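Local coordinates for Serine/threonine-protein kinase Tel1 (Chaetomium thermophilum, PDB 6SKY) that probably transfers phosphate from ATP to serine and threonine residues of proteins, acting as a DNA damage sensor that turns on checkpoint signalling, at residues 2117-2122 with 2128-2133. Numbering follows the deposited sequence.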
ATOM      1  N   LYS A2117     -14.885  24.436   8.929  1.00 31.78           N
ATOM      2  CA  LYS A2117     -13.637  24.859   9.563  1.00 31.78           C
ATOM      3  C   LYS A2117     -13.399  24.102  10.859  1.00 31.78           C
ATOM      4  O   LYS A2117     -12.282  23.648  11.122  1.00 31.78           O
ATOM      5  CB  LYS A2117     -13.635  26.362   9.840  1.00 31.78           C
ATOM      6  CG  LYS A2117     -14.112  27.228   8.693  1.00 31.78           C
ATOM      7  CD  LYS A2117     -13.154  27.234   7.523  1.00 31.78           C
ATOM      8  CE  LYS A2117     -13.629  28.215   6.468  1.00 31.78           C
ATOM      9  NZ  LYS A2117     -12.624  28.428   5.396  1.00 31.78           N
ATOM     10  N   TRP A2118     -14.436  23.956  11.690  1.00 25.22           N
ATOM     11  CA  TRP A2118     -14.215  23.142  12.900  1.00 25.22           C
ATOM     12  C   TRP A2118     -14.020  21.666  12.555  1.00 25.22           C
ATOM     13  O   TRP A2118     -13.228  20.976  13.203  1.00 25.22           O
ATOM     14  CB  TRP A2118     -15.339  23.314  13.947  1.00 25.22           C
ATOM     15  CG  TRP A2118     -16.512  22.314  13.975  1.00 25.22           C
ATOM     16  CD1 TRP A2118     -17.794  22.584  13.639  1.00 25.22           C
ATOM     17  CD2 TRP A2118     -16.504  20.939  14.402  1.00 25.22           C
ATOM     18  NE1 TRP A2118     -18.576  21.477  13.792  1.00 25.22           N
ATOM     19  CE2 TRP A2118     -17.807  20.452  14.256  1.00 25.22           C
ATOM     20  CE3 TRP A2118     -15.521  20.072  14.863  1.00 25.22           C
ATOM     21  CZ2 TRP A2118     -18.153  19.148  14.556  1.00 25.22           C
ATOM     22  CZ3 TRP A2118     -15.870  18.775  15.155  1.00 25.22           C
ATOM     23  CH2 TRP A2118     -17.171  18.328  15.003  1.00 25.22           C
ATOM     24  N   MET A2119     -14.717  21.175  11.524  1.00 25.34           N
ATOM     25  CA  MET A2119     -14.820  19.736  11.286  1.00 25.34           C
ATOM     26  C   MET A2119     -13.533  19.134  10.765  1.00 25.34           C
ATOM     27  O   MET A2119     -13.299  17.939  10.950  1.00 25.34           O
ATOM     28  CB  MET A2119     -15.928  19.445  10.288  1.00 25.34           C
ATOM     29  CG  MET A2119     -17.299  19.526  10.842  1.00 25.34           C
ATOM     30  SD  MET A2119     -18.539  19.427   9.576  1.00 25.34           S
ATOM     31  CE  MET A2119     -19.979  19.340  10.601  1.00 25.34           C
ATOM     32  N   MET A2120     -12.710  19.928  10.075  1.00 28.80           N
ATOM     33  CA  MET A2120     -11.487  19.382   9.483  1.00 28.80           C
ATOM     34  C   MET A2120     -10.617  18.629  10.483  1.00 28.80           C
ATOM     35  O   MET A2120      -9.957  17.656  10.115  1.00 28.80           O
ATOM     36  CB  MET A2120     -10.663  20.490   8.849  1.00 28.80           C
ATOM     37  CG  MET A2120     -11.299  21.102   7.638  1.00 28.80           C
ATOM     38  SD  MET A2120     -11.416  19.964   6.262  1.00 28.80           S
ATOM     39  CE  MET A2120     -12.155  21.039   5.048  1.00 28.80           C
ATOM     40  N   SER A2121     -10.596  19.052  11.743  1.00 28.79           N
ATOM     41  CA  SER A2121      -9.737  18.442  12.748  1.00 28.79           C
ATOM     42  C   SER A2121     -10.472  17.576  13.759  1.00 28.79           C
ATOM     43  O   SER A2121      -9.818  16.912  14.569  1.00 28.79           O
ATOM     44  CB  SER A2121      -8.960  19.523  13.503  1.00 28.79           C
ATOM     45  OG  SER A2121      -9.440  20.813  13.178  1.00 28.79           O
ATOM     46  N   GLY A2122     -11.796  17.558  13.745  1.00 24.96           N
ATOM     47  CA  GLY A2122     -12.549  16.886  14.773  1.00 24.96           C
ATOM     48  C   GLY A2122     -12.521  15.380  14.649  1.00 24.96           C
ATOM     49  O   GLY A2122     -11.943  14.795  13.738  1.00 24.96           O
ATOM     50  N   SER A2128     -18.579  12.274  10.518  1.00 20.47           N
ATOM     51  CA  SER A2128     -19.258  11.456   9.527  1.00 20.47           C
ATOM     52  C   SER A2128     -20.751  11.405   9.790  1.00 20.47           C
ATOM     53  O   SER A2128     -21.554  11.495   8.857  1.00 20.47           O
ATOM     54  CB  SER A2128     -18.672  10.054   9.509  1.00 20.47           C
ATOM     55  OG  SER A2128     -19.085   9.329  10.637  1.00 20.47           O
ATOM     56  N   GLN A2129     -21.144  11.281  11.058  1.00 20.61           N
ATOM     57  CA  GLN A2129     -22.561  11.259  11.400  1.00 20.61           C
ATOM     58  C   GLN A2129     -23.259  12.550  10.991  1.00 20.61           C
ATOM     59  O   GLN A2129     -24.300  12.525  10.317  1.00 20.61           O
ATOM     60  CB  GLN A2129     -22.699  11.014  12.891  1.00 20.61           C
ATOM     61  CG  GLN A2129     -24.083  11.094  13.417  1.00 20.61           C
ATOM     62  CD  GLN A2129     -24.140  10.731  14.865  1.00 20.61           C
ATOM     63  OE1 GLN A2129     -23.178  10.226  15.420  1.00 20.61           O
ATOM     64  NE2 GLN A2129     -25.263  10.989  15.491  1.00 20.61           N
ATOM     65  N   ILE A2130     -22.697  13.690  11.385  1.00 18.77           N
ATOM     66  CA  ILE A2130     -23.311  14.971  11.058  1.00 18.77           C
ATOM     67  C   ILE A2130     -23.389  15.167   9.553  1.00 18.77           C
ATOM     68  O   ILE A2130     -24.398  15.648   9.030  1.00 18.77           O
ATOM     69  CB  ILE A2130     -22.541  16.113  11.738  1.00 18.77           C
ATOM     70  CG1 ILE A2130     -22.680  16.011  13.245  1.00 18.77           C
ATOM     71  CG2 ILE A2130     -23.055  17.442  11.288  1.00 18.77           C
ATOM     72  CD1 ILE A2130     -21.941  17.078  13.966  1.00 18.77           C
ATOM     73  N   LEU A2131     -22.346  14.781   8.827  1.00 18.11           N
ATOM     74  CA  LEU A2131     -22.320  15.051   7.398  1.00 18.11           C
ATOM     75  C   LEU A2131     -23.286  14.153   6.634  1.00 18.11           C
ATOM     76  O   LEU A2131     -23.922  14.598   5.671  1.00 18.11           O
ATOM     77  CB  LEU A2131     -20.903  14.898   6.873  1.00 18.11           C
ATOM     78  CG  LEU A2131     -19.952  16.030   7.230  1.00 18.11           C
ATOM     79  CD1 LEU A2131     -18.615  15.766   6.620  1.00 18.11           C
ATOM     80  CD2 LEU A2131     -20.487  17.336   6.747  1.00 18.11           C
ATOM     81  N   SER A2132     -23.424  12.894   7.048  1.00 18.81           N
ATOM     82  CA  SER A2132     -24.397  12.027   6.395  1.00 18.81           C
ATOM     83  C   SER A2132     -25.817  12.511   6.636  1.00 18.81           C
ATOM     84  O   SER A2132     -26.642  12.538   5.709  1.00 18.81           O
ATOM     85  CB  SER A2132     -24.242  10.599   6.884  1.00 18.81           C
ATOM     86  OG  SER A2132     -24.797  10.464   8.163  1.00 18.81           O
ATOM     87  N   CYS A2133     -26.127  12.910   7.871  1.00 20.48           N
ATOM     88  CA  CYS A2133     -27.459  13.442   8.127  1.00 20.48           C
ATOM     89  C   CYS A2133     -27.708  14.724   7.346  1.00 20.48           C
ATOM     90  O   CYS A2133     -28.827  14.970   6.896  1.00 20.48           O
ATOM     91  CB  CYS A2133     -27.661  13.666   9.615  1.00 20.48           C
ATOM     92  SG  CYS A2133     -27.989  12.172  10.533  1.00 20.48           S
TER
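Met2119, Ile2130 and Leu2131, joined by the rim of Trp2118, make a small, buried, wholly apolar contact between consecutive helices of the FAT domain, where helix 2102-2119 meets helix 2124-2143 across a short connection. Met2119 does most of the bridging. Its CG lies beside the backbone N, chi1 -77°, and the chain runs straight from there, which carries the thioether across to the second helix. The terminal methyl CE meets the branch methyl CG2 of Ile2130 at 3.7 Å, the two side chains running obliquely to one another. One bond back, Met2119 SD lies 4.0 Å from Leu2131 CD2, and here the side chains pass in opposite directions. Trp2118 contributes less: Ile2130 CD1 comes to the edge of the indole, near the ring plane, 4.4 Å from Trp2118 CZ2. Met2119 CG sits 3.6 Å above one face of the same ring, offset toward its rim, and the indole NE1 is turned to another part of the chain, where it hydrogen-bonds to Ala1642 O. At the turn, Gly2122 N hydrogen-bonds to Met2119 O at 3.2 Å. Helix 2154-2174 adds Ile2171 against Met2119 and Phe2172 against Leu2131, while helix 2077-2097 packs on Ile2130, so the contact belongs to a multihelical core of the alpha solenoid, away from the nucleotide and magnesium sites. With no hydrogen bond across it and only 142 Å² buried, the pairing rests on dispersion and exclusion of water, the extended methionine crossing about half the backbone gap and Ile2130 and Leu2131 closing the rest.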